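Local structure of BH2602 protein (Bacillus halodurans, 3NWZ) at the interface of chains A and B. The protein binds coenzyme A and, as a member of the hotdog-fold thioesterase superfamily, probably hydrolyses acyl-CoA thioesters. Coordinates in Å, arbitrary orientation; residue numbers count along the deposited sequence, not the author numbering. Chains: chain A/B, BH2602 protein.

The interface of chains A and B. Residues chain A 48, 84, 88, 91-92, 113; chain B 82, 84-85, 88, 117.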
# COMPACT_ATOMS: atom_id res chain seq x y z
N LEU A 48 -13.08 -12.48 -17.72
CA LEU A 48 -11.70 -12.39 -17.25
C LEU A 48 -11.18 -13.73 -16.73
O LEU A 48 -10.11 -14.17 -17.13
CB LEU A 48 -11.61 -11.32 -16.16
CG LEU A 48 -10.50 -10.30 -16.42
CD1 LEU A 48 -9.11 -10.90 -16.12
CD2 LEU A 48 -10.58 -9.83 -17.88
N GLY A 84 -0.30 -6.02 -13.93
CA GLY A 84 -1.73 -5.91 -13.70
C GLY A 84 -2.37 -7.26 -13.46
O GLY A 84 -3.19 -7.41 -12.57
N THR A 88 -4.32 -8.33 -10.13
CA THR A 88 -5.65 -8.89 -10.26
C THR A 88 -5.76 -10.31 -9.72
O THR A 88 -6.83 -10.72 -9.29
CB THR A 88 -6.08 -8.84 -11.73
OG1 THR A 88 -6.17 -7.47 -12.12
CG2 THR A 88 -7.43 -9.50 -11.93
N ASP A 91 -5.58 -10.13 -5.79
CA ASP A 91 -6.90 -9.63 -5.43
C ASP A 91 -7.93 -10.77 -5.51
O ASP A 91 -8.76 -10.95 -4.62
CB ASP A 91 -7.30 -8.51 -6.41
CG ASP A 91 -8.72 -7.99 -6.17
OD1 ASP A 91 -8.99 -7.45 -5.08
OD2 ASP A 91 -9.55 -8.13 -7.09
N THR A 92 -7.86 -11.55 -6.58
CA THR A 92 -8.80 -12.65 -6.76
C THR A 92 -8.65 -13.67 -5.64
O THR A 92 -9.64 -14.13 -5.06
CB THR A 92 -8.59 -13.32 -8.13
OG1 THR A 92 -8.71 -12.33 -9.16
CG2 THR A 92 -9.65 -14.33 -8.39
N LEU A 113 -5.78 -2.16 -1.46
CA LEU A 113 -4.95 -3.17 -2.09
C LEU A 113 -3.54 -2.59 -2.08
O LEU A 113 -3.36 -1.42 -2.39
CB LEU A 113 -5.41 -3.42 -3.53
CG LEU A 113 -4.70 -4.56 -4.28
CD1 LEU A 113 -4.83 -5.88 -3.50
CD2 LEU A 113 -5.33 -4.70 -5.65
N HIS B 82 -13.77 -4.74 -12.65
CA HIS B 82 -13.06 -5.50 -11.65
C HIS B 82 -11.94 -4.61 -11.11
O HIS B 82 -11.11 -4.11 -11.87
CB HIS B 82 -12.48 -6.76 -12.28
CG HIS B 82 -11.85 -7.70 -11.30
ND1 HIS B 82 -10.85 -7.31 -10.43
CD2 HIS B 82 -12.08 -9.01 -11.04
CE1 HIS B 82 -10.50 -8.33 -9.68
NE2 HIS B 82 -11.23 -9.38 -10.02
N GLY B 84 -9.38 -5.25 -10.07
CA GLY B 84 -8.12 -5.72 -10.62
C GLY B 84 -7.82 -4.84 -11.82
O GLY B 84 -6.79 -4.16 -11.87
N ILE B 85 -8.75 -4.82 -12.78
CA ILE B 85 -8.58 -4.01 -13.98
C ILE B 85 -8.42 -2.52 -13.67
O ILE B 85 -7.66 -1.83 -14.34
CB ILE B 85 -9.79 -4.14 -14.96
CG1 ILE B 85 -9.93 -5.58 -15.46
CG2 ILE B 85 -9.58 -3.19 -16.14
CD1 ILE B 85 -8.74 -6.09 -16.24
N THR B 88 -4.99 -2.01 -12.77
CA THR B 88 -4.18 -2.20 -13.97
C THR B 88 -4.23 -0.95 -14.85
O THR B 88 -3.26 -0.59 -15.51
CB THR B 88 -4.67 -3.39 -14.81
OG1 THR B 88 -4.98 -4.50 -13.96
CG2 THR B 88 -3.58 -3.80 -15.80
N TYR B 117 -10.03 2.01 -3.25
CA TYR B 117 -11.22 1.94 -4.08
C TYR B 117 -12.32 2.77 -3.42
O TYR B 117 -12.75 2.50 -2.28
CB TYR B 117 -11.61 0.48 -4.26
CG TYR B 117 -10.57 -0.28 -5.07
CD1 TYR B 117 -10.49 -0.12 -6.46
CD2 TYR B 117 -9.64 -1.11 -4.44
CE1 TYR B 117 -9.50 -0.77 -7.21
CE2 TYR B 117 -8.65 -1.76 -5.18
CZ TYR B 117 -8.57 -1.59 -6.56
OH TYR B 117 -7.56 -2.21 -7.28
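Two hotdog-fold subunits of the PaaI-type thioesterase family meet here through the first half of helix 83-100 and through the HGG turn that leads into it, given by chain B and with its twin in chain A, an arrangement likely to belong to the biological dimer. The tight part is where the first turns of the two helices pack side by side, antiparallel, and glycine on each chain lets the threonine of the other come close. A:Thr88 has OG1 beside its own backbone N and anti to the carbonyl carbon (chi1 -64°), so the hydroxyl lies over the backbone of B:Gly84 while donating to the carbonyl O of A:Gly84, 3.0 Å away within its own helix. The donor stands above that carbonyl plane rather than on a lone pair. B:Thr88 is only an approximate twin: its OG1 bonds likewise to B:Gly84 O at 2.8 Å, but it meets A:Gly84 CA mainly through its methyl CG2, at 3.5 Å. With both hydroxyls turned back into their own helices, packing rather than hydrogen bonding joins the chains at this point. On one flank, A:Thr88 CG2 sits over one face of the B:His82 imidazole, shifted toward the rim. The ring's rotation is fixed from within chain B: B:Gly84 N, in the ring plane, donates to ND1 at 2.6 Å. A:Asp91, probably the active-site carboxylate of a site shared between the chains, has CG anti to the backbone N (chi1 176°) and meets the imidazole tip to tip, bringing OD2 toward CE1 with carboxylate and ring planes 78° apart. No hydrogen bond joins the pair, but the nearby carboxylate may polarise the imidazole and raise its basicity. Near NE2, A:Thr92 crosses the histidine at about a right angle, its OG1 bonding to A:Thr88 O in the carbonyl plane. The margins are looser: A:Leu113 and B:Tyr117 lie side by side, pointing the same way, with CD2 of the leucine 3.7 Å from the phenol OH, while A:Leu48 CD2 stays 4.5 Å from B:Ile85 CD1.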